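Local coordinates for endonuclease and methylase LlaGI (Lactococcus lactis, PDB 5FFJ), which recognises a specific DNA sequence and, in the full-length Type ISP restriction-modification enzyme, probably combines adenine methylation with helicase-like ATPase and nuclease activities, at residues W1120-K1125 / L1160-R1165; N1087-V1092 / E1132-S1137; L784-A789 / E811-T816. One frame throughout, in Å; residues are numbered along the deposited sequence.

Contact 1. Residues W1120-K1125 / L1160-R1165; sequences WSRSLK and LNENVR. With nucleotides of chain C; nucleotides of chain B.
The R1122 guanidinium lies with one face over the base of DT18 of chain C. Atom C6 of that thymine sits 3.5 Å above the guanidinium plane, offset toward the rim. The edge of the group points at the major-groove side of DG19 of chain C. R1122 NH1 donates to DG19 N7 at 3.0 Å, and R1122 NH2 donates to DG19 O6 at 2.6 Å. This two-bond grip is the classic way for an arginine to read guanine. The R1165 guanidinium carries N1163 CB on one face. The phosphate oxygen OP2 of DC6 of chain B is at its edge, where R1165 NH1 makes a weak hydrogen bond of 3.5 Å. R1165 NH1 also hydrogen-bonds to N7 of an adenine of the bound DNA.

The third flat group is the carboxylate of E1162, which joins the two segments. S1123 N donates to E1162 OE2 at 3.0 Å, nearly straight at 159° and onto the syn lone pair. S1121 OG, at the N-cap position of the helix, donates to E1162 OE1 from above the carboxylate plane. R1065 also bonds to this hydroxyl. The bend of E1162 at chi2 (74°) brings the acid to the N-terminal end of the helix. The positive helix end would be expected to stabilise its charge. E1162 OE2 also lies 3.4 Å from the DT18 methyl carbon C7. R1122 NE is 4.5 Å from E1162 OE2, beyond a salt bridge, though the opposite charges may still attract weakly.

Behind the polar part, L1124 CD1 meets L1160 CD1. Segment 1120-1125 opens helix 1122-1129, and segment 1160-1165 follows strand 1150-1155. L1124 rests on M1084 and Y1088 of helix 1074-1096, and L1160 on I1085 of the same helix.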
loop_
_atom_site.group_PDB
_atom_site.type_symbol
_atom_site.label_atom_id
_atom_site.label_comp_id
_atom_site.label_asym_id
_atom_site.label_seq_id
_atom_site.Cartn_x
_atom_site.Cartn_y
_atom_site.Cartn_z
ATOM N N TRP A 1120 3.423 11.832 -15.567
ATOM C CA TRP A 1120 2.109 12.026 -16.178
ATOM C C TRP A 1120 1.159 12.818 -15.293
ATOM O O TRP A 1120 1.201 12.736 -14.066
ATOM C CB TRP A 1120 1.465 10.675 -16.517
ATOM C CG TRP A 1120 2.197 9.901 -17.574
ATOM C CD1 TRP A 1120 2.865 8.722 -17.415
ATOM C CD2 TRP A 1120 2.343 10.262 -18.953
ATOM N NE1 TRP A 1120 3.413 8.323 -18.611
ATOM C CE2 TRP A 1120 3.108 9.253 -19.570
ATOM C CE3 TRP A 1120 1.899 11.338 -19.725
ATOM C CZ2 TRP A 1120 3.437 9.290 -20.923
ATOM C CZ3 TRP A 1120 2.229 11.372 -21.068
ATOM C CH2 TRP A 1120 2.991 10.355 -21.652
ATOM N N SER A 1121 0.307 13.596 -15.949
ATOM C CA SER A 1121 -0.828 14.240 -15.310
ATOM C C SER A 1121 -1.980 14.188 -16.301
ATOM O O SER A 1121 -1.765 13.896 -17.477
ATOM C CB SER A 1121 -0.503 15.680 -14.924
ATOM O OG SER A 1121 -0.313 16.477 -16.080
ATOM N N ARG A 1122 -3.192 14.464 -15.832
ATOM C CA ARG A 1122 -4.372 14.396 -16.688
ATOM C C ARG A 1122 -4.162 15.160 -17.990
ATOM O O ARG A 1122 -4.277 14.592 -19.075
ATOM C CB ARG A 1122 -5.601 14.947 -15.963
ATOM C CG ARG A 1122 -6.845 14.998 -16.840
ATOM C CD ARG A 1122 -8.104 15.265 -16.030
ATOM N NE ARG A 1122 -8.063 16.560 -15.360
ATOM C CZ ARG A 1122 -9.093 17.106 -14.722
ATOM N NH1 ARG A 1122 -10.258 16.473 -14.666
ATOM N NH2 ARG A 1122 -8.959 18.291 -14.141
ATOM N N SER A 1123 -3.836 16.443 -17.871
ATOM C CA SER A 1123 -3.645 17.297 -19.035
ATOM C C SER A 1123 -2.571 16.757 -19.975
ATOM O O SER A 1123 -2.741 16.784 -21.191
ATOM C CB SER A 1123 -3.286 18.718 -18.597
ATOM O OG SER A 1123 -2.666 19.437 -19.648
ATOM N N LEU A 1124 -1.468 16.266 -19.419
ATOM C CA LEU A 1124 -0.368 15.786 -20.250
ATOM C C LEU A 1124 -0.791 14.547 -21.032
ATOM O O LEU A 1124 -0.346 14.339 -22.161
ATOM C CB LEU A 1124 0.868 15.478 -19.403
ATOM C CG LEU A 1124 2.156 15.265 -20.207
ATOM C CD1 LEU A 1124 2.624 16.569 -20.827
ATOM C CD2 LEU A 1124 3.250 14.672 -19.342
ATOM N N LYS A 1125 -1.649 13.729 -20.430
ATOM C CA LYS A 1125 -2.195 12.564 -21.117
ATOM C C LYS A 1125 -3.089 13.002 -22.270
ATOM O O LYS A 1125 -3.068 12.402 -23.343
ATOM C CB LYS A 1125 -2.989 11.676 -20.156
ATOM C CG LYS A 1125 -2.158 10.981 -19.094
ATOM C CD LYS A 1125 -3.007 9.999 -18.299
ATOM C CE LYS A 1125 -2.313 9.571 -17.024
ATOM N NZ LYS A 1125 -2.531 8.134 -16.714
ATOM N N LEU A 1160 3.467 21.146 -19.413
ATOM C CA LEU A 1160 4.296 20.646 -18.289
ATOM C C LEU A 1160 3.964 21.302 -16.938
ATOM O O LEU A 1160 4.531 20.902 -15.922
ATOM C CB LEU A 1160 5.808 20.794 -18.551
ATOM C CG LEU A 1160 6.519 19.549 -19.071
ATOM C CD1 LEU A 1160 6.094 19.264 -20.496
ATOM C CD2 LEU A 1160 8.024 19.730 -18.980
ATOM N N ASN A 1161 3.063 22.284 -16.909
ATOM C CA ASN A 1161 2.455 22.731 -15.641
ATOM C C ASN A 1161 0.946 22.537 -15.694
ATOM O O ASN A 1161 0.261 23.167 -16.500
ATOM C CB ASN A 1161 2.769 24.199 -15.326
ATOM C CG ASN A 1161 4.218 24.422 -14.939
ATOM O OD1 ASN A 1161 5.069 23.553 -15.130
ATOM N ND2 ASN A 1161 4.505 25.594 -14.385
ATOM N N GLU A 1162 0.434 21.660 -14.837
ATOM C CA GLU A 1162 -0.987 21.319 -14.842
ATOM C C GLU A 1162 -1.871 22.542 -14.591
ATOM O O GLU A 1162 -2.942 22.680 -15.183
ATOM C CB GLU A 1162 -1.277 20.250 -13.787
ATOM C CG GLU A 1162 -2.650 19.610 -13.908
ATOM C CD GLU A 1162 -2.751 18.638 -15.072
ATOM O OE1 GLU A 1162 -1.706 18.313 -15.677
ATOM O OE2 GLU A 1162 -3.879 18.194 -15.383
ATOM N N ASN A 1163 -1.412 23.424 -13.707
ATOM C CA ASN A 1163 -2.145 24.638 -13.366
ATOM C C ASN A 1163 -1.215 25.832 -13.179
ATOM O O ASN A 1163 -0.555 25.964 -12.149
ATOM C CB ASN A 1163 -2.971 24.418 -12.096
ATOM C CG ASN A 1163 -4.413 24.058 -12.393
ATOM O OD1 ASN A 1163 -4.847 22.933 -12.145
ATOM N ND2 ASN A 1163 -5.167 25.018 -12.920
ATOM N N VAL A 1164 -1.175 26.698 -14.188
ATOM C CA VAL A 1164 -0.354 27.903 -14.155
ATOM C C VAL A 1164 -1.130 29.076 -13.567
ATOM O O VAL A 1164 -0.546 30.113 -13.267
ATOM C CB VAL A 1164 0.160 28.278 -15.568
ATOM C CG1 VAL A 1164 1.046 27.164 -16.123
ATOM C CG2 VAL A 1164 -1.002 28.578 -16.518
ATOM N N ARG A 1165 -2.441 28.907 -13.406
ATOM C CA ARG A 1165 -3.269 29.920 -12.758
ATOM C C ARG A 1165 -3.186 31.258 -13.501
ATOM O O ARG A 1165 -3.075 31.285 -14.729
ATOM C CB ARG A 1165 -2.837 30.080 -11.300
ATOM C CG ARG A 1165 -2.682 28.760 -10.553
ATOM C CD ARG A 1165 -4.004 28.026 -10.461
ATOM N NE ARG A 1165 -4.082 27.160 -9.290
ATOM C CZ ARG A 1165 -5.051 26.276 -9.080
ATOM N NH1 ARG A 1165 -6.030 26.124 -9.964
ATOM N NH2 ARG A 1165 -5.038 25.539 -7.985
ATOM P P DT C 18 -7.510 10.739 -9.837
ATOM O OP1 DT C 18 -8.100 9.683 -8.983
ATOM O OP2 DT C 18 -6.839 10.353 -11.100
ATOM O "O5'" DT C 18 -8.642 11.827 -10.153
ATOM C "C5'" DT C 18 -9.416 12.361 -9.080
ATOM C "C4'" DT C 18 -10.209 13.577 -9.516
ATOM O "O4'" DT C 18 -9.363 14.763 -9.490
ATOM C "C3'" DT C 18 -10.788 13.513 -10.941
ATOM O "O3'" DT C 18 -12.179 13.816 -10.918
ATOM C "C2'" DT C 18 -9.982 14.574 -11.692
ATOM C "C1'" DT C 18 -9.739 15.568 -10.578
ATOM N N1 DT C 18 -8.686 16.605 -10.841
ATOM C C2 DT C 18 -8.869 17.875 -10.343
ATOM O O2 DT C 18 -9.843 18.199 -9.691
ATOM N N3 DT C 18 -7.863 18.757 -10.628
ATOM C C4 DT C 18 -6.716 18.507 -11.353
ATOM O O4 DT C 18 -5.869 19.372 -11.557
ATOM C C5 DT C 18 -6.584 17.155 -11.854
ATOM C C7 DT C 18 -5.380 16.757 -12.658
ATOM C C6 DT C 18 -7.566 16.280 -11.578
ATOM P P DG C 19 -13.246 12.902 -11.693
ATOM O OP1 DG C 19 -13.230 11.555 -11.091
ATOM O OP2 DG C 19 -13.010 13.058 -13.146
ATOM O "O5'" DG C 19 -14.639 13.589 -11.320
ATOM C "C5'" DG C 19 -15.038 13.677 -9.953
ATOM C "C4'" DG C 19 -15.925 14.888 -9.714
ATOM O "O4'" DG C 19 -15.109 16.088 -9.714
ATOM C "C3'" DG C 19 -16.999 15.120 -10.766
ATOM O "O3'" DG C 19 -18.178 15.684 -10.171
ATOM C "C2'" DG C 19 -16.315 16.072 -11.744
ATOM C "C1'" DG C 19 -15.422 16.906 -10.827
ATOM N N9 DG C 19 -14.162 17.356 -11.429
ATOM C C8 DG C 19 -13.281 16.613 -12.183
ATOM N N7 DG C 19 -12.226 17.286 -12.562
ATOM C C5 DG C 19 -12.412 18.550 -12.016
ATOM C C6 DG C 19 -11.595 19.706 -12.087
ATOM O O6 DG C 19 -10.507 19.845 -12.669
ATOM N N1 DG C 19 -12.155 20.777 -11.393
ATOM C C2 DG C 19 -13.350 20.734 -10.713
ATOM N N2 DG C 19 -13.727 21.865 -10.100
ATOM N N3 DG C 19 -14.122 19.658 -10.638
ATOM C C4 DG C 19 -13.593 18.606 -11.310
ATOM P P DC B 6 -7.577 29.424 -12.766
ATOM O OP1 DC B 6 -7.089 30.821 -12.853
ATOM O OP2 DC B 6 -6.616 28.313 -12.585
ATOM O "O5'" DC B 6 -8.658 29.343 -11.593
ATOM C "C5'" DC B 6 -9.903 30.031 -11.726
ATOM C "C4'" DC B 6 -11.021 29.265 -11.037
ATOM O "O4'" DC B 6 -11.120 27.923 -11.611
ATOM C "C3'" DC B 6 -10.829 29.071 -9.528
ATOM O "O3'" DC B 6 -12.023 29.404 -8.813
ATOM C "C2'" DC B 6 -10.464 27.593 -9.404
ATOM C "C1'" DC B 6 -11.208 26.972 -10.570
ATOM N N1 DC B 6 -10.626 25.659 -11.039
ATOM C C2 DC B 6 -11.349 24.461 -10.875
ATOM O O2 DC B 6 -12.467 24.492 -10.348
ATOM N N3 DC B 6 -10.794 23.296 -11.306
ATOM C C4 DC B 6 -9.585 23.297 -11.873
ATOM N N4 DC B 6 -9.074 22.126 -12.280
ATOM C C5 DC B 6 -8.840 24.499 -12.040
ATOM C C6 DC B 6 -9.391 25.641 -11.615
#

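Contact 2. Residues N1087-V1092 / E1132-S1137; sequences NYNLEV and EKTQFS
The close-fitting part of this contact is the pairing of N1089 with the backbone of T1134. N1089 OD1 accepts from T1134 N at 3.3 Å, in the carbonyl plane and on a lone pair. N1089 ND2 donates to T1134 O at 3.2 Å. That bond meets a lone pair of the T1134 carbonyl, which lies near the asparagine amide plane. Both ends of the carboxamide are used, so its rotation is fixed. With CG anti to the carbonyl carbon (chi1 -70°), the group reaches across from the helix to the extended chain.

Y1088 adds a second grip one residue earlier. Its OH donates to E1132 O at 2.9 Å, from above the carbonyl plane. V1092 CG2 lies 3.8 Å above one face of the Y1088 ring, offset toward the rim, and comes within 3.4 Å of E1132 O. The ring of F1159 meets Y1088, and R1127 and A1128 of helix 1122-1129 also touch the tyrosine.

The solvent side is looser. K1133 is exposed and runs extended, crossing N1089 and V1092 obliquely. Its methylene CG touches V1092 CG1 at 3.9 Å. Its amine forms a salt bridge with D1093, the residue after V1092 in helix 1074-1096. The E1132 side chain leads away from the helix, where R1130 is a weak, long ion partner.

All three hydrogen bonds are made to main-chain atoms of segment 1132-1137. Two helix side chains thus hold a chain with no regular structure by its peptide groups. They supply polar partners for E1132 O and for both the N-H and the carbonyl of T1134.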
loop_
_atom_site.group_PDB
_atom_site.type_symbol
_atom_site.label_atom_id
_atom_site.label_comp_id
_atom_site.label_asym_id
_atom_site.label_seq_id
_atom_site.Cartn_x
_atom_site.Cartn_y
_atom_site.Cartn_z
ATOM N N ASN A 1087 11.759 12.511 -23.448
ATOM C CA ASN A 1087 11.054 11.264 -23.176
ATOM C C ASN A 1087 9.599 11.340 -23.624
ATOM O O ASN A 1087 9.047 10.365 -24.130
ATOM C CB ASN A 1087 11.121 10.920 -21.685
ATOM C CG ASN A 1087 12.508 10.488 -21.245
ATOM O OD1 ASN A 1087 13.374 10.202 -22.073
ATOM N ND2 ASN A 1087 12.722 10.427 -19.935
ATOM N N TYR A 1088 8.988 12.506 -23.447
ATOM C CA TYR A 1088 7.590 12.692 -23.811
ATOM C C TYR A 1088 7.405 12.707 -25.325
ATOM O O TYR A 1088 6.494 12.068 -25.852
ATOM C CB TYR A 1088 7.044 13.986 -23.207
ATOM C CG TYR A 1088 5.698 14.376 -23.767
ATOM C CD1 TYR A 1088 4.543 13.713 -23.375
ATOM C CD2 TYR A 1088 5.584 15.399 -24.696
ATOM C CE1 TYR A 1088 3.310 14.062 -23.891
ATOM C CE2 TYR A 1088 4.357 15.757 -25.215
ATOM C CZ TYR A 1088 3.222 15.085 -24.810
ATOM O OH TYR A 1088 1.995 15.437 -25.327
ATOM N N ASN A 1089 8.269 13.435 -26.024
ATOM C CA ASN A 1089 8.170 13.539 -27.474
ATOM C C ASN A 1089 8.484 12.217 -28.168
ATOM O O ASN A 1089 8.153 12.034 -29.338
ATOM C CB ASN A 1089 9.101 14.636 -27.995
ATOM C CG ASN A 1089 8.627 16.028 -27.624
ATOM O OD1 ASN A 1089 7.441 16.248 -27.377
ATOM N ND2 ASN A 1089 9.552 16.979 -27.588
ATOM N N LEU A 1090 9.120 11.297 -27.447
ATOM C CA LEU A 1090 9.373 9.962 -27.977
ATOM C C LEU A 1090 8.116 9.103 -27.882
ATOM O O LEU A 1090 7.786 8.367 -28.813
ATOM C CB LEU A 1090 10.524 9.281 -27.233
ATOM C CG LEU A 1090 11.953 9.755 -27.518
ATOM C CD1 LEU A 1090 12.946 8.832 -26.824
ATOM C CD2 LEU A 1090 12.246 9.828 -29.010
ATOM N N GLU A 1091 7.422 9.195 -26.750
ATOM C CA GLU A 1091 6.162 8.484 -26.575
ATOM C C GLU A 1091 5.183 8.917 -27.659
ATOM O O GLU A 1091 4.435 8.103 -28.192
ATOM C CB GLU A 1091 5.569 8.746 -25.188
ATOM C CG GLU A 1091 6.435 8.270 -24.030
ATOM C CD GLU A 1091 6.629 6.765 -24.008
ATOM O OE1 GLU A 1091 5.688 6.033 -24.380
ATOM O OE2 GLU A 1091 7.728 6.317 -23.618
ATOM N N VAL A 1092 5.208 10.203 -27.992
ATOM C CA VAL A 1092 4.347 10.742 -29.037
ATOM C C VAL A 1092 4.723 10.166 -30.400
ATOM O O VAL A 1092 3.851 9.750 -31.166
ATOM C CB VAL A 1092 4.423 12.283 -29.078
ATOM C CG1 VAL A 1092 3.912 12.832 -30.409
ATOM C CG2 VAL A 1092 3.634 12.876 -27.920
ATOM N N GLU A 1132 0.825 15.724 -29.737
ATOM C CA GLU A 1132 1.359 17.032 -29.380
ATOM C C GLU A 1132 2.771 16.940 -28.837
ATOM O O GLU A 1132 3.033 16.209 -27.883
ATOM C CB GLU A 1132 0.472 17.710 -28.343
ATOM C CG GLU A 1132 -0.955 17.937 -28.809
ATOM C CD GLU A 1132 -1.544 19.255 -28.327
ATOM O OE1 GLU A 1132 -0.844 20.027 -27.632
ATOM O OE2 GLU A 1132 -2.721 19.522 -28.650
ATOM N N LYS A 1133 3.671 17.698 -29.451
ATOM C CA LYS A 1133 5.044 17.809 -28.982
ATOM C C LYS A 1133 5.289 19.190 -28.388
ATOM O O LYS A 1133 4.452 20.086 -28.524
ATOM C CB LYS A 1133 6.024 17.548 -30.126
ATOM C CG LYS A 1133 6.016 16.124 -30.658
ATOM C CD LYS A 1133 7.274 15.865 -31.470
ATOM C CE LYS A 1133 7.325 14.457 -32.028
ATOM N NZ LYS A 1133 8.621 14.217 -32.722
ATOM N N THR A 1134 6.434 19.353 -27.731
ATOM C CA THR A 1134 6.825 20.642 -27.175
ATOM C C THR A 1134 8.262 21.012 -27.480
ATOM O O THR A 1134 9.101 20.151 -27.745
ATOM C CB THR A 1134 6.673 20.673 -25.650
ATOM O OG1 THR A 1134 7.404 19.585 -25.076
ATOM C CG2 THR A 1134 5.245 20.554 -25.267
ATOM N N GLN A 1135 8.531 22.311 -27.423
ATOM C CA GLN A 1135 9.890 22.815 -27.409
ATOM C C GLN A 1135 10.256 23.173 -25.978
ATOM O O GLN A 1135 9.405 23.622 -25.207
ATOM C CB GLN A 1135 10.035 24.037 -28.318
ATOM C CG GLN A 1135 10.108 23.722 -29.806
ATOM C CD GLN A 1135 10.591 24.910 -30.618
ATOM O OE1 GLN A 1135 10.620 26.038 -30.126
ATOM N NE2 GLN A 1135 10.979 24.662 -31.864
ATOM N N PHE A 1136 11.516 22.958 -25.618
ATOM C CA PHE A 1136 12.020 23.421 -24.336
ATOM C C PHE A 1136 12.416 24.887 -24.445
ATOM O O PHE A 1136 13.331 25.240 -25.192
ATOM C CB PHE A 1136 13.211 22.586 -23.873
ATOM C CG PHE A 1136 14.034 23.258 -22.814
ATOM C CD1 PHE A 1136 13.573 23.348 -21.510
ATOM C CD2 PHE A 1136 15.263 23.810 -23.125
ATOM C CE1 PHE A 1136 14.329 23.974 -20.535
ATOM C CE2 PHE A 1136 16.024 24.436 -22.156
ATOM C CZ PHE A 1136 15.555 24.519 -20.861
ATOM N N SER A 1137 11.714 25.735 -23.701
ATOM C CA SER A 1137 11.982 27.169 -23.693
ATOM C C SER A 1137 12.762 27.553 -22.441
ATOM O O SER A 1137 12.190 27.673 -21.359
ATOM C CB SER A 1137 10.673 27.960 -23.764
ATOM O OG SER A 1137 9.816 27.440 -24.766
#

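Contact 3. Residues L784-A789 / E811-T816; sequences LSYYIA and EGIVLT
This contact belongs to a beta-alpha-beta unit of the Rossmann-like methyltransferase fold. Strand 776-780 leads into helix 783-797, and the chain returns as strand 813-815, parallel to 776-780 and outermost in the sheet. The local helix and strand axes run antiparallel at 170°, with a closest approach of 9.1 Å.

Y786 carries most of the contact. Its CG is anti to the backbone N (chi1 166°), which sends the ring from the helix onto the strand. One edge of the ring meets the main chain. Y786 CD2 lies 3.1 Å from V814 O, which sits near the ring plane. The side chains of I813 and L815, both directed toward the helix, meet the tyrosine from the strand positions before and after V814. I813 CG1 approaches Y786 CE2 at 3.5 Å, and the two side chains cross obliquely. L815 crosses Y786 at about a right angle. Its CD1 reaches back to Y786 CB at 3.5 Å, while its CB sits obliquely by the ring. One turn further along the helix, A789 CB touches I813 CD1 at 4.0 Å.

V814 points away from this helix and packs on helix 834-841, against N836 and L840. Its backbone pairs with A778 of strand 776-780. The Y786 hydroxyl is bonded to N632, just before helix 633-646. P633 and V634 of that helix also touch the tyrosine.

The contact is buried and mainly apolar. Aliphatic carbons of I813 and L815 lie obliquely against the aromatic ring, and the V814 carbonyl oxygen is at its edge. The one polar atom of the tyrosine side chain is satisfied by N632. Helix and edge strand are therefore joined by side-chain packing, with the direct polar bond of Y786 made to N632, outside both.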
loop_
_atom_site.group_PDB
_atom_site.type_symbol
_atom_site.label_atom_id
_atom_site.label_comp_id
_atom_site.label_asym_id
_atom_site.label_seq_id
_atom_site.Cartn_x
_atom_site.Cartn_y
_atom_site.Cartn_z
ATOM N N LEU A 784 -10.496 -14.034 -1.010
ATOM C CA LEU A 784 -9.940 -14.525 0.248
ATOM C C LEU A 784 -10.609 -13.898 1.465
ATOM O O LEU A 784 -10.686 -14.520 2.525
ATOM C CB LEU A 784 -8.436 -14.264 0.295
ATOM C CG LEU A 784 -7.563 -15.397 -0.250
ATOM C CD1 LEU A 784 -7.999 -15.810 -1.646
ATOM C CD2 LEU A 784 -6.102 -14.980 -0.248
ATOM N N SER A 785 -11.086 -12.668 1.316
ATOM C CA SER A 785 -11.774 -11.992 2.405
ATOM C C SER A 785 -13.168 -12.583 2.591
ATOM O O SER A 785 -13.692 -12.619 3.704
ATOM C CB SER A 785 -11.862 -10.490 2.137
ATOM O OG SER A 785 -10.571 -9.930 1.970
ATOM N N TYR A 786 -13.760 -13.052 1.497
ATOM C CA TYR A 786 -15.079 -13.676 1.545
ATOM C C TYR A 786 -15.031 -15.007 2.293
ATOM O O TYR A 786 -15.796 -15.224 3.233
ATOM C CB TYR A 786 -15.625 -13.884 0.129
ATOM C CG TYR A 786 -16.816 -14.816 0.054
ATOM C CD1 TYR A 786 -16.643 -16.190 -0.053
ATOM C CD2 TYR A 786 -18.113 -14.322 0.082
ATOM C CE1 TYR A 786 -17.724 -17.045 -0.120
ATOM C CE2 TYR A 786 -19.202 -15.172 0.010
ATOM C CZ TYR A 786 -19.002 -16.531 -0.088
ATOM O OH TYR A 786 -20.085 -17.375 -0.158
ATOM N N TYR A 787 -14.137 -15.895 1.858
ATOM C CA TYR A 787 -13.960 -17.202 2.490
ATOM C C TYR A 787 -13.742 -17.072 3.993
ATOM O O TYR A 787 -14.487 -17.636 4.795
ATOM C CB TYR A 787 -12.766 -17.942 1.878
ATOM C CG TYR A 787 -12.967 -18.472 0.473
ATOM C CD1 TYR A 787 -14.236 -18.737 -0.026
ATOM C CD2 TYR A 787 -11.877 -18.721 -0.351
ATOM C CE1 TYR A 787 -14.411 -19.228 -1.308
ATOM C CE2 TYR A 787 -12.042 -19.209 -1.632
ATOM C CZ TYR A 787 -13.310 -19.461 -2.106
ATOM O OH TYR A 787 -13.473 -19.949 -3.383
ATOM N N ILE A 788 -12.705 -16.328 4.358
ATOM C CA ILE A 788 -12.356 -16.105 5.753
ATOM C C ILE A 788 -13.534 -15.538 6.536
ATOM O O ILE A 788 -13.776 -15.931 7.676
ATOM C CB ILE A 788 -11.147 -15.155 5.860
ATOM C CG1 ILE A 788 -9.901 -15.844 5.298
ATOM C CG2 ILE A 788 -10.911 -14.724 7.307
ATOM C CD1 ILE A 788 -8.726 -14.924 5.096
ATOM N N ALA A 789 -14.266 -14.615 5.921
ATOM C CA ALA A 789 -15.422 -14.011 6.569
ATOM C C ALA A 789 -16.507 -15.049 6.824
ATOM O O ALA A 789 -17.140 -15.047 7.879
ATOM C CB ALA A 789 -15.968 -12.875 5.725
ATOM N N GLU A 811 -25.719 -18.777 5.775
ATOM C CA GLU A 811 -26.514 -18.692 4.555
ATOM C C GLU A 811 -26.609 -17.271 4.000
ATOM O O GLU A 811 -27.066 -17.073 2.875
ATOM C CB GLU A 811 -27.921 -19.233 4.814
ATOM N N GLY A 812 -26.163 -16.289 4.781
ATOM C CA GLY A 812 -26.393 -14.891 4.453
ATOM C C GLY A 812 -25.227 -14.113 3.860
ATOM O O GLY A 812 -25.295 -12.888 3.776
ATOM N N ILE A 813 -24.167 -14.800 3.440
ATOM C CA ILE A 813 -22.992 -14.113 2.901
ATOM C C ILE A 813 -22.927 -14.189 1.372
ATOM O O ILE A 813 -23.078 -15.261 0.780
ATOM C CB ILE A 813 -21.679 -14.678 3.501
ATOM C CG1 ILE A 813 -20.481 -13.850 3.025
ATOM C CG2 ILE A 813 -21.509 -16.154 3.154
ATOM C CD1 ILE A 813 -19.172 -14.206 3.704
ATOM N N VAL A 814 -22.715 -13.031 0.748
ATOM C CA VAL A 814 -22.552 -12.928 -0.700
ATOM C C VAL A 814 -21.111 -12.536 -1.042
ATOM O O VAL A 814 -20.326 -12.193 -0.157
ATOM C CB VAL A 814 -23.509 -11.877 -1.313
ATOM C CG1 VAL A 814 -23.798 -12.194 -2.769
ATOM C CG2 VAL A 814 -24.820 -11.800 -0.532
ATOM N N LEU A 815 -20.769 -12.608 -2.326
ATOM C CA LEU A 815 -19.511 -12.077 -2.849
ATOM C C LEU A 815 -19.767 -11.039 -3.948
ATOM O O LEU A 815 -19.882 -11.396 -5.122
ATOM C CB LEU A 815 -18.650 -13.205 -3.411
ATOM C CG LEU A 815 -17.347 -12.753 -4.069
ATOM C CD1 LEU A 815 -16.249 -12.585 -3.038
ATOM C CD2 LEU A 815 -16.949 -13.724 -5.160
ATOM N N THR A 816 -19.819 -9.760 -3.581
ATOM C CA THR A 816 -20.263 -8.721 -4.511
ATOM C C THR A 816 -19.676 -7.339 -4.257
ATOM O O THR A 816 -19.085 -7.073 -3.211
ATOM C CB THR A 816 -21.795 -8.546 -4.471
ATOM O OG1 THR A 816 -22.231 -8.460 -3.107
ATOM C CG2 THR A 816 -22.502 -9.698 -5.163
#

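Contact 3 comes first along the chain, in the methylase region. It packs a helix on the outermost strand of the nine-stranded mixed sheet. Contacts 1 and 2 follow within the specificity domain, and their segments alternate in sequence. Their centres are about 14 Å apart. They meet where Y1088 of helix 1074-1096 packs on W1120 and on L1124 of helix 1122-1129. Contact 1 touches the DNA bases, while contact 2 stands behind it, about 7 Å from the nucleic acid at the nearest atom. Contact 3 lies about 42 Å from contact 1 and about 49 Å from contact 2, between centres. Sequence reading and the methyltransferase fold thus occupy separate parts of one chain.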